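Local coordinates for protein LbaCas13a H328A (C2c2) (PDB 5WLH) that binds a CRISPR guide RNA, held here as its precursor, and probably uses it to recognise and cleave target RNA as a Cas13a nuclease, at residues 41-46 against 797-802; 496-501 against 923-928; 670-675 against 804-809. All coordinates share one frame; numbering follows the deposited sequence.

Interaction 1. Residues 41-46 against 797-802; sequences PSRYGK and VQVNPD
At the C-terminal end of helix 786-799, Val799 meets the loop 41-46 that follows strand 33-39, a surface contact of a loop with the last turn of a helix. Val799 lies against the loop backbone with both methyls. CG1, anti to the backbone N (chi1 174°), reaches Ser42 O at 3.4 Å, and CG2 rests 3.7 Å from Pro41 O, so two carbonyl oxygens face one valine. The proline ring adds a looser apolar touch, Pro41 CB to Val799 CG1 at 4.5 Å.

Arg43 folds over the same helix end. Its CD passes 3.8 Å from Val799 O, and the bend at chi3 (-66°) swings Arg43 NE over Val799, 3.8 Å from its CA. The guanidinium then lies across the backbone with a face turned to it: Gln798 O sits 3.3 Å above the plane, offset toward the rim. Although Arg43 NH2 is 3.4 Å from Gln798 O, the angle is too poor for a hydrogen bond. The proximity of the positive group to carbonyls at a helix C-terminus is nonetheless probably favourable electrostatically.

Just beyond, Asn800 leaves helical geometry and makes an Asx turn, its OD1 accepting from Asp802 N at 3.0 Å. Around the contact, Pro41 also packs on Asn795 and Ile796 of helix 786-799, while Ser42 N is hydrogen-bonded to Glu941 OE1 at the end of helix 915-941.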
loop_
_atom_site.group_PDB
_atom_site.type_symbol
_atom_site.label_atom_id
_atom_site.label_comp_id
_atom_site.label_asym_id
_atom_site.label_seq_id
_atom_site.Cartn_x
_atom_site.Cartn_y
_atom_site.Cartn_z
ATOM N N PRO A 41 21.781 -12.469 1.057
ATOM C CA PRO A 41 21.835 -13.375 2.203
ATOM C C PRO A 41 23.273 -13.745 2.574
ATOM O O PRO A 41 24.151 -13.845 1.712
ATOM C CB PRO A 41 21.072 -14.604 1.708
ATOM C CG PRO A 41 21.336 -14.629 0.243
ATOM C CD PRO A 41 21.487 -13.192 -0.199
ATOM N N SER A 42 23.511 -13.939 3.864
ATOM C CA SER A 42 24.821 -14.340 4.339
ATOM C C SER A 42 24.631 -15.186 5.585
ATOM O O SER A 42 23.510 -15.379 6.060
ATOM C CB SER A 42 25.703 -13.127 4.626
ATOM O OG SER A 42 27.042 -13.520 4.802
ATOM N N ARG A 43 25.733 -15.723 6.088
ATOM C CA ARG A 43 25.722 -16.496 7.318
ATOM C C ARG A 43 26.168 -15.599 8.466
ATOM O O ARG A 43 26.889 -14.620 8.265
ATOM C CB ARG A 43 26.632 -17.726 7.205
ATOM C CG ARG A 43 25.876 -19.034 6.966
ATOM C CD ARG A 43 26.746 -20.137 6.351
ATOM N NE ARG A 43 27.191 -19.820 4.996
ATOM C CZ ARG A 43 27.913 -20.637 4.232
ATOM N NH1 ARG A 43 28.267 -21.833 4.685
ATOM N NH2 ARG A 43 28.277 -20.260 3.011
ATOM N N TYR A 44 25.698 -15.913 9.673
ATOM C CA TYR A 44 26.188 -15.211 10.849
ATOM C C TYR A 44 27.704 -15.345 10.929
ATOM O O TYR A 44 28.244 -16.447 10.790
ATOM C CB TYR A 44 25.536 -15.799 12.102
ATOM C CG TYR A 44 26.056 -15.280 13.407
ATOM C CD1 TYR A 44 26.006 -13.931 13.710
ATOM C CD2 TYR A 44 26.553 -16.155 14.371
ATOM C CE1 TYR A 44 26.463 -13.453 14.922
ATOM C CE2 TYR A 44 26.996 -15.695 15.591
ATOM C CZ TYR A 44 26.957 -14.350 15.863
ATOM O OH TYR A 44 27.404 -13.885 17.066
ATOM N N GLY A 45 28.387 -14.225 11.156
ATOM C CA GLY A 45 29.835 -14.180 11.113
ATOM C C GLY A 45 30.388 -13.734 9.781
ATOM O O GLY A 45 31.594 -13.473 9.678
ATOM N N LYS A 46 29.534 -13.634 8.761
ATOM C CA LYS A 46 29.934 -13.200 7.430
ATOM C C LYS A 46 29.012 -12.119 6.891
ATOM O O LYS A 46 29.199 -11.679 5.752
ATOM C CB LYS A 46 29.949 -14.381 6.443
ATOM C CG LYS A 46 30.827 -15.561 6.862
ATOM C CD LYS A 46 31.981 -15.749 5.885
ATOM C CE LYS A 46 32.996 -16.771 6.398
ATOM N NZ LYS A 46 34.340 -16.167 6.663
ATOM N N VAL A 797 21.871 -21.049 -2.006
ATOM C CA VAL A 797 21.929 -22.423 -1.510
ATOM C C VAL A 797 23.198 -22.655 -0.701
ATOM O O VAL A 797 23.215 -23.493 0.210
ATOM C CB VAL A 797 21.809 -23.421 -2.674
ATOM C CG1 VAL A 797 20.451 -23.279 -3.341
ATOM C CG2 VAL A 797 22.929 -23.209 -3.678
ATOM N N GLN A 798 24.276 -21.929 -1.016
ATOM C CA GLN A 798 25.472 -21.977 -0.182
ATOM C C GLN A 798 25.154 -21.536 1.240
ATOM O O GLN A 798 25.548 -22.189 2.211
ATOM C CB GLN A 798 26.572 -21.098 -0.784
ATOM C CG GLN A 798 27.722 -21.858 -1.447
ATOM C CD GLN A 798 28.426 -21.041 -2.530
ATOM O OE1 GLN A 798 28.648 -19.837 -2.377
ATOM N NE2 GLN A 798 28.776 -21.700 -3.633
ATOM N N VAL A 799 24.415 -20.431 1.380
ATOM C CA VAL A 799 24.129 -19.886 2.706
ATOM C C VAL A 799 23.264 -20.850 3.508
ATOM O O VAL A 799 23.460 -21.022 4.716
ATOM C CB VAL A 799 23.480 -18.494 2.576
ATOM C CG1 VAL A 799 23.031 -17.972 3.928
ATOM C CG2 VAL A 799 24.462 -17.533 1.937
ATOM N N ASN A 800 22.288 -21.485 2.859
ATOM C CA ASN A 800 21.489 -22.507 3.526
ATOM C C ASN A 800 21.072 -23.545 2.495
ATOM O O ASN A 800 20.253 -23.258 1.612
ATOM C CB ASN A 800 20.264 -21.906 4.220
ATOM C CG ASN A 800 19.616 -22.869 5.208
ATOM O OD1 ASN A 800 19.654 -24.090 5.030
ATOM N ND2 ASN A 800 19.008 -22.319 6.258
ATOM N N PRO A 801 21.633 -24.754 2.562
ATOM C CA PRO A 801 21.264 -25.788 1.586
ATOM C C PRO A 801 19.820 -26.229 1.685
ATOM O O PRO A 801 19.296 -26.782 0.713
ATOM C CB PRO A 801 22.217 -26.946 1.921
ATOM C CG PRO A 801 23.340 -26.307 2.675
ATOM C CD PRO A 801 22.708 -25.202 3.459
ATOM N N ASP A 802 19.163 -26.007 2.819
ATOM C CA ASP A 802 17.811 -26.491 3.046
ATOM C C ASP A 802 16.735 -25.500 2.625
ATOM O O ASP A 802 15.558 -25.746 2.904
ATOM C CB ASP A 802 17.621 -26.839 4.526
ATOM C CG ASP A 802 18.639 -27.853 5.025
ATOM O OD1 ASP A 802 19.167 -28.626 4.195
ATOM O OD2 ASP A 802 18.910 -27.872 6.248
#

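Interaction 2. Residues 496-501 against 923-928; sequences EMLQRE and GFLHSY
Leu498 and Tyr928 meet over a ring face, with Leu498 burying the larger area of the two. Its CG stands anti to the backbone N. From there CD2 comes down on one face of the Tyr928 ring, a CH-pi contact 3.9 Å from the centroid and 19° off the normal, displaced toward the CG side of the ring. The other methyl, CD1, turns to the backbone of the opposing helix and lies 3.9 Å from Phe924 O; CD2 also touches Leu925 CD1 at 4.3 Å.

These contacts belong to an antiparallel pair of helices, 486-517 and 915-941, whose short segments run at 170° with axes 9.8 Å apart. Leu925 and Tyr928 extend the packing onto helix 960-974, and Leu498 also touches Phe607. Bound RNA runs close by: Met497 packs on a phosphate and Ser927 on an adenine base.

Glu501 and Phe924 form the second centre. Glu501 CG lies 3.6 Å from the centroid of the Phe924 ring, only 4° off its normal, a CH-pi contact over the ring centre. The Glu501 side chain bends at chi2, which brings CD over the ring; the carboxylate plane is nearly parallel to the ring and stacked on it, although the modelled carbons there are too close for the exact spacing to be trusted. A water joins the helices beside this stack, donating to Glu501 OE1 at 2.6 Å and to Phe924 O at 2.8 Å. Phe924 also packs on Tyr505, farther along helix 486-517.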
loop_
_atom_site.group_PDB
_atom_site.type_symbol
_atom_site.label_atom_id
_atom_site.label_comp_id
_atom_site.label_asym_id
_atom_site.label_seq_id
_atom_site.Cartn_x
_atom_site.Cartn_y
_atom_site.Cartn_z
ATOM N N GLU A 496 1.087 -5.093 11.878
ATOM C CA GLU A 496 0.114 -4.029 11.636
ATOM C C GLU A 496 -0.482 -4.129 10.246
ATOM O O GLU A 496 -1.680 -3.883 10.067
ATOM C CB GLU A 496 0.755 -2.660 11.865
ATOM C CG GLU A 496 1.048 -2.452 13.353
ATOM C CD GLU A 496 1.556 -1.061 13.712
ATOM O OE1 GLU A 496 1.917 -0.297 12.809
ATOM O OE2 GLU A 496 1.592 -0.743 14.929
ATOM N N MET A 497 0.321 -4.513 9.252
ATOM C CA MET A 497 -0.238 -4.705 7.912
ATOM C C MET A 497 -1.312 -5.779 7.934
ATOM O O MET A 497 -2.415 -5.580 7.420
ATOM C CB MET A 497 0.854 -5.092 6.906
ATOM C CG MET A 497 1.901 -4.038 6.644
ATOM S SD MET A 497 1.393 -2.734 5.536
ATOM C CE MET A 497 1.614 -3.539 3.942
ATOM N N LEU A 498 -1.008 -6.932 8.541
ATOM C CA LEU A 498 -1.981 -8.016 8.540
ATOM C C LEU A 498 -3.220 -7.629 9.330
ATOM O O LEU A 498 -4.347 -7.938 8.918
ATOM C CB LEU A 498 -1.363 -9.297 9.106
ATOM C CG LEU A 498 -2.321 -10.497 9.058
ATOM C CD1 LEU A 498 -2.605 -10.874 7.605
ATOM C CD2 LEU A 498 -1.743 -11.681 9.837
ATOM N N GLN A 499 -3.024 -6.957 10.468
ATOM C CA GLN A 499 -4.151 -6.475 11.263
ATOM C C GLN A 499 -5.059 -5.568 10.438
ATOM O O GLN A 499 -6.293 -5.687 10.474
ATOM C CB GLN A 499 -3.618 -5.723 12.486
ATOM C CG GLN A 499 -4.685 -5.342 13.486
ATOM C CD GLN A 499 -4.778 -6.363 14.590
ATOM O OE1 GLN A 499 -3.896 -6.451 15.449
ATOM N NE2 GLN A 499 -5.836 -7.162 14.565
ATOM N N ARG A 500 -4.459 -4.629 9.707
ATOM C CA ARG A 500 -5.253 -3.685 8.921
ATOM C C ARG A 500 -5.914 -4.382 7.738
ATOM O O ARG A 500 -7.092 -4.150 7.446
ATOM C CB ARG A 500 -4.362 -2.530 8.466
ATOM C CG ARG A 500 -5.082 -1.394 7.781
ATOM C CD ARG A 500 -4.182 -0.146 7.725
ATOM N NE ARG A 500 -2.994 -0.419 6.921
ATOM C CZ ARG A 500 -1.767 -0.603 7.392
ATOM N NH1 ARG A 500 -1.521 -0.524 8.695
ATOM N NH2 ARG A 500 -0.771 -0.857 6.541
ATOM N N GLU A 501 -5.187 -5.275 7.069
ATOM C CA GLU A 501 -5.798 -6.044 5.993
ATOM C C GLU A 501 -6.969 -6.874 6.506
ATOM O O GLU A 501 -8.017 -6.957 5.850
ATOM C CB GLU A 501 -4.743 -6.931 5.330
ATOM C CG GLU A 501 -3.650 -6.123 4.597
ATOM C CD GLU A 501 -2.240 -6.734 4.693
ATOM O OE1 GLU A 501 -2.093 -7.847 5.227
ATOM O OE2 GLU A 501 -1.274 -6.083 4.226
ATOM N N GLY A 923 -3.597 -14.471 0.501
ATOM C CA GLY A 923 -2.334 -13.913 0.048
ATOM C C GLY A 923 -1.693 -13.005 1.088
ATOM O O GLY A 923 -0.476 -12.996 1.248
ATOM N N PHE A 924 -2.512 -12.236 1.817
ATOM C CA PHE A 924 -1.971 -11.375 2.863
ATOM C C PHE A 924 -1.397 -12.205 4.008
ATOM O O PHE A 924 -0.382 -11.841 4.612
ATOM C CB PHE A 924 -3.064 -10.440 3.381
ATOM C CG PHE A 924 -3.315 -9.248 2.483
ATOM C CD1 PHE A 924 -2.260 -8.479 2.042
ATOM C CD2 PHE A 924 -4.607 -8.909 2.093
ATOM C CE1 PHE A 924 -2.491 -7.376 1.197
ATOM C CE2 PHE A 924 -4.835 -7.812 1.266
ATOM C CZ PHE A 924 -3.780 -7.051 0.839
ATOM N N LEU A 925 -2.059 -13.305 4.343
ATOM C CA LEU A 925 -1.507 -14.203 5.347
ATOM C C LEU A 925 -0.152 -14.728 4.901
ATOM O O LEU A 925 0.802 -14.759 5.686
ATOM C CB LEU A 925 -2.464 -15.353 5.607
ATOM C CG LEU A 925 -1.951 -16.299 6.693
ATOM C CD1 LEU A 925 -2.082 -15.608 8.035
ATOM C CD2 LEU A 925 -2.757 -17.607 6.673
ATOM N N HIS A 926 -0.060 -15.169 3.641
ATOM C CA HIS A 926 1.216 -15.653 3.122
ATOM C C HIS A 926 2.293 -14.586 3.189
ATOM O O HIS A 926 3.451 -14.878 3.532
ATOM C CB HIS A 926 1.064 -16.086 1.678
ATOM C CG HIS A 926 0.127 -17.226 1.491
ATOM N ND1 HIS A 926 -0.429 -17.521 0.266
ATOM C CD2 HIS A 926 -0.354 -18.143 2.363
ATOM C CE1 HIS A 926 -1.214 -18.577 0.389
ATOM N NE2 HIS A 926 -1.187 -18.973 1.646
ATOM N N SER A 927 1.941 -13.360 2.800
ATOM C CA SER A 927 2.908 -12.270 2.799
ATOM C C SER A 927 3.363 -11.964 4.216
ATOM O O SER A 927 4.550 -11.710 4.458
ATOM C CB SER A 927 2.295 -11.027 2.138
ATOM O OG SER A 927 2.105 -11.247 0.746
ATOM N N TYR A 928 2.429 -11.999 5.169
ATOM C CA TYR A 928 2.793 -11.836 6.573
ATOM C C TYR A 928 3.806 -12.893 7.004
ATOM O O TYR A 928 4.833 -12.580 7.622
ATOM C CB TYR A 928 1.529 -11.914 7.435
ATOM C CG TYR A 928 1.833 -12.003 8.908
ATOM C CD1 TYR A 928 2.126 -10.854 9.631
ATOM C CD2 TYR A 928 1.830 -13.216 9.573
ATOM C CE1 TYR A 928 2.433 -10.915 10.951
ATOM C CE2 TYR A 928 2.125 -13.289 10.930
ATOM C CZ TYR A 928 2.410 -12.119 11.609
ATOM O OH TYR A 928 2.706 -12.118 12.945
HETATM O O HOH W 1 0.146 -9.194 5.242
#

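Interaction 3. Residues 670-675 against 804-809. With nucleotides of chain B.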
loop_
_atom_site.group_PDB
_atom_site.type_symbol
_atom_site.label_atom_id
_atom_site.label_comp_id
_atom_site.label_asym_id
_atom_site.label_seq_id
_atom_site.Cartn_x
_atom_site.Cartn_y
_atom_site.Cartn_z
ATOM N N GLU A 670 0.095 -25.493 2.195
ATOM C CA GLU A 670 0.303 -24.097 2.572
ATOM C C GLU A 670 1.190 -23.442 1.521
ATOM O O GLU A 670 2.375 -23.766 1.412
ATOM C CB GLU A 670 0.947 -24.015 3.949
ATOM C CG GLU A 670 1.034 -22.623 4.520
ATOM C CD GLU A 670 1.443 -22.658 5.980
ATOM O OE1 GLU A 670 1.713 -23.775 6.470
ATOM O OE2 GLU A 670 1.489 -21.591 6.636
ATOM N N ARG A 671 0.621 -22.535 0.737
ATOM C CA ARG A 671 1.388 -21.877 -0.301
ATOM C C ARG A 671 2.296 -20.804 0.267
ATOM O O ARG A 671 1.921 -20.076 1.189
ATOM C CB ARG A 671 0.466 -21.245 -1.324
ATOM C CG ARG A 671 -0.164 -22.250 -2.209
ATOM C CD ARG A 671 -0.896 -21.532 -3.290
ATOM N NE ARG A 671 -1.984 -22.350 -3.777
ATOM C CZ ARG A 671 -2.887 -21.916 -4.638
ATOM N NH1 ARG A 671 -2.788 -20.673 -5.110
ATOM N NH2 ARG A 671 -3.868 -22.720 -5.027
ATOM N N ALA A 672 3.469 -20.671 -0.341
ATOM C CA ALA A 672 4.422 -19.646 0.038
ATOM C C ALA A 672 4.215 -18.412 -0.822
ATOM O O ALA A 672 3.875 -18.506 -2.009
ATOM C CB ALA A 672 5.858 -20.152 -0.110
ATOM N N SER A 673 4.413 -17.249 -0.217
ATOM C CA SER A 673 4.293 -16.033 -0.991
ATOM C C SER A 673 5.531 -15.830 -1.871
ATOM O O SER A 673 6.564 -16.506 -1.724
ATOM C CB SER A 673 4.124 -14.829 -0.069
ATOM O OG SER A 673 5.336 -14.647 0.592
ATOM N N GLN A 674 5.412 -14.863 -2.784
ATOM C CA GLN A 674 6.498 -14.437 -3.672
ATOM C C GLN A 674 7.111 -15.625 -4.409
ATOM O O GLN A 674 8.324 -15.711 -4.596
ATOM C CB GLN A 674 7.565 -13.638 -2.919
ATOM C CG GLN A 674 7.147 -12.205 -2.527
ATOM C CD GLN A 674 7.317 -11.167 -3.644
ATOM O OE1 GLN A 674 7.752 -11.480 -4.750
ATOM N NE2 GLN A 674 6.976 -9.914 -3.341
ATOM N N VAL A 675 6.261 -16.564 -4.791
ATOM C CA VAL A 675 6.523 -17.479 -5.896
ATOM C C VAL A 675 5.689 -17.013 -7.084
ATOM O O VAL A 675 4.494 -16.741 -6.907
ATOM C CB VAL A 675 6.182 -18.919 -5.512
ATOM C CG1 VAL A 675 6.392 -19.838 -6.706
ATOM C CG2 VAL A 675 7.039 -19.370 -4.326
ATOM N N THR A 804 13.921 -24.038 0.673
ATOM C CA THR A 804 12.985 -24.567 -0.301
ATOM C C THR A 804 13.086 -23.789 -1.608
ATOM O O THR A 804 13.690 -22.718 -1.681
ATOM C CB THR A 804 11.562 -24.486 0.245
ATOM O OG1 THR A 804 11.202 -23.109 0.399
ATOM C CG2 THR A 804 11.488 -25.154 1.586
ATOM N N LEU A 805 12.486 -24.352 -2.662
ATOM C CA LEU A 805 12.375 -23.619 -3.920
ATOM C C LEU A 805 11.649 -22.298 -3.708
ATOM O O LEU A 805 12.045 -21.264 -4.263
ATOM C CB LEU A 805 11.648 -24.465 -4.968
ATOM C CG LEU A 805 11.299 -23.799 -6.305
ATOM C CD1 LEU A 805 12.539 -23.332 -7.054
ATOM C CD2 LEU A 805 10.505 -24.765 -7.182
ATOM N N ALA A 806 10.581 -22.314 -2.913
ATOM C CA ALA A 806 9.890 -21.060 -2.625
ATOM C C ALA A 806 10.844 -20.054 -1.999
ATOM O O ALA A 806 10.835 -18.875 -2.361
ATOM C CB ALA A 806 8.701 -21.322 -1.703
ATOM N N GLN A 807 11.687 -20.507 -1.064
ATOM C CA GLN A 807 12.594 -19.584 -0.387
ATOM C C GLN A 807 13.688 -19.087 -1.313
ATOM O O GLN A 807 14.107 -17.930 -1.205
ATOM C CB GLN A 807 13.172 -20.247 0.862
ATOM C CG GLN A 807 12.084 -20.508 1.904
ATOM C CD GLN A 807 12.520 -21.384 3.058
ATOM O OE1 GLN A 807 13.341 -22.297 2.904
ATOM N NE2 GLN A 807 11.962 -21.116 4.226
ATOM N N ILE A 808 14.136 -19.920 -2.256
ATOM C CA ILE A 808 15.034 -19.415 -3.289
ATOM C C ILE A 808 14.336 -18.342 -4.118
ATOM O O ILE A 808 14.907 -17.279 -4.392
ATOM C CB ILE A 808 15.555 -20.571 -4.164
ATOM C CG1 ILE A 808 16.363 -21.542 -3.309
ATOM C CG2 ILE A 808 16.394 -20.017 -5.289
ATOM C CD1 ILE A 808 16.624 -22.881 -3.982
ATOM N N CYS A 809 13.081 -18.598 -4.523
ATOM C CA CYS A 809 12.338 -17.605 -5.294
ATOM C C CYS A 809 12.200 -16.301 -4.528
ATOM O O CYS A 809 12.347 -15.219 -5.102
ATOM C CB CYS A 809 10.942 -18.114 -5.646
ATOM S SG CYS A 809 10.888 -19.417 -6.889
ATOM P P A B 32 4.607 -7.272 -10.274
ATOM O OP1 A B 32 4.992 -7.745 -11.636
ATOM O OP2 A B 32 3.379 -6.456 -10.112
ATOM O "O5'" A B 32 4.467 -8.525 -9.289
ATOM C "C5'" A B 32 5.551 -9.427 -9.105
ATOM C "C4'" A B 32 5.344 -10.286 -7.888
ATOM O "O4'" A B 32 5.422 -9.473 -6.691
ATOM C "C3'" A B 32 3.992 -10.975 -7.800
ATOM O "O3'" A B 32 4.022 -12.193 -8.515
ATOM C "C2'" A B 32 3.801 -11.165 -6.306
ATOM O "O2'" A B 32 4.549 -12.291 -5.873
ATOM C "C1'" A B 32 4.469 -9.905 -5.743
ATOM N N9 A B 32 3.530 -8.787 -5.500
ATOM C C8 A B 32 3.165 -7.810 -6.399
ATOM N N7 A B 32 2.335 -6.913 -5.920
ATOM C C5 A B 32 2.146 -7.319 -4.602
ATOM C C6 A B 32 1.375 -6.778 -3.549
ATOM N N6 A B 32 0.619 -5.678 -3.678
ATOM N N1 A B 32 1.389 -7.422 -2.361
ATOM C C2 A B 32 2.150 -8.522 -2.238
ATOM N N3 A B 32 2.912 -9.116 -3.157
ATOM C C4 A B 32 2.870 -8.464 -4.329
ATOM P P U B 35 -6.006 -20.239 -6.853
ATOM O OP1 U B 35 -5.275 -19.811 -5.640
ATOM O OP2 U B 35 -5.998 -21.705 -7.082
ATOM O "O5'" U B 35 -7.505 -19.732 -6.825
ATOM C "C5'" U B 35 -8.493 -20.389 -6.064
ATOM C "C4'" U B 35 -9.825 -19.752 -6.330
ATOM O "O4'" U B 35 -9.795 -18.371 -5.902
ATOM C "C3'" U B 35 -10.198 -19.671 -7.797
ATOM O "O3'" U B 35 -10.741 -20.891 -8.244
ATOM C "C2'" U B 35 -11.181 -18.509 -7.835
ATOM O "O2'" U B 35 -12.482 -18.941 -7.479
ATOM C "C1'" U B 35 -10.632 -17.594 -6.725
ATOM N N1 U B 35 -9.837 -16.484 -7.292
ATOM C C2 U B 35 -10.556 -15.394 -7.727
ATOM O O2 U B 35 -11.766 -15.314 -7.628
ATOM N N3 U B 35 -9.805 -14.389 -8.263
ATOM C C4 U B 35 -8.437 -14.376 -8.430
ATOM O O4 U B 35 -7.926 -13.387 -8.957
ATOM C C5 U B 35 -7.759 -15.544 -7.966
ATOM C C6 U B 35 -8.466 -16.541 -7.420
ATOM P P A B 34 -0.785 -17.386 -6.086
ATOM O OP1 A B 34 -1.025 -18.203 -4.863
ATOM O OP2 A B 34 0.328 -17.741 -7.040
ATOM O "O5'" A B 34 -2.079 -17.172 -6.970
ATOM C "C5'" A B 34 -3.361 -17.025 -6.375
ATOM C "C4'" A B 34 -4.468 -17.422 -7.324
ATOM O "O4'" A B 34 -4.669 -16.383 -8.327
ATOM C "C3'" A B 34 -4.230 -18.734 -8.091
ATOM O "O3'" A B 34 -5.439 -19.479 -8.149
ATOM C "C2'" A B 34 -3.888 -18.249 -9.502
ATOM O "O2'" A B 34 -4.201 -19.160 -10.534
ATOM C "C1'" A B 34 -4.732 -16.981 -9.604
ATOM N N9 A B 34 -4.271 -16.051 -10.642
ATOM C C8 A B 34 -3.100 -15.354 -10.780
ATOM N N7 A B 34 -3.038 -14.652 -11.890
ATOM C C5 A B 34 -4.236 -14.919 -12.536
ATOM C C6 A B 34 -4.792 -14.493 -13.756
ATOM N N6 A B 34 -4.191 -13.661 -14.613
ATOM N N1 A B 34 -6.016 -14.959 -14.089
ATOM C C2 A B 34 -6.636 -15.800 -13.248
ATOM N N3 A B 34 -6.213 -16.270 -12.075
ATOM C C4 A B 34 -4.999 -15.780 -11.774
#
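Ala672 and Val675 make the apolar contact, both meeting Ala806 and so joining the loop 670-675 to the start of helix 805-813 through small groups. Ala806 CB receives Ala672 CB at 3.5 Å, tighter than usual for two carbons, and Val675 CG2 at 3.7 Å. Val675 CG2, anti to the carbonyl carbon, also faces Cys809 CB, which in turn lies 3.7 Å from Gln674 O; that carbonyl oxygen is buried here without a polar partner in the model.

The helix that receives the loop opens with a capping box: Thr804 OG1 accepts from Gln807 N, and Gln807 OE1 accepts from Thr804 N at 2.9 Å. This reciprocal pair occupies backbone N-H groups of the first turn.

Polar contacts on the RNA side come from the same loop. Arg671, extended from CG to NE, presents the edge of its guanidinium to two successive phosphates of chain B. Its NH1 donates to U35 of chain B OP1 at 2.7 Å and to A34 of chain B OP1 at 3.0 Å, while NH2 makes an essentially straight bond (179°) to U35 of chain B OP2. Arg671 also forms a cation-pi contact with Tyr729. An alanine here would probably leave both phosphates without this charged partner and Tyr729 without its cation. Farther along, one modelled conformer of Gln674 places its amide near the ribose of A32 of chain B, a contact that remains doubtful.

From the N terminus, the loop 41-46 waits some 750 residues for helix 786-799, where interaction 1 closes that long span. Before that closure, residues 496-501 open the loop that interaction 2 completes at 923-928, joining helix 486-517 to helix 915-941, so these two closures cross. Interaction 3, tying the loop 670-675 to helix 805-813, falls wholly within the span of interaction 2 and crosses interaction 1. Consecutive helices 786-799 and 805-813 link interactions 1 and 3, where Val797 CG1 packs on Ile808 CD1 at 3.9 Å. Interactions 2 and 3 touch through His926 and Ser927 against Arg671 and Ser673, with centres about 16 Å apart; interactions 1 and 2 do not touch.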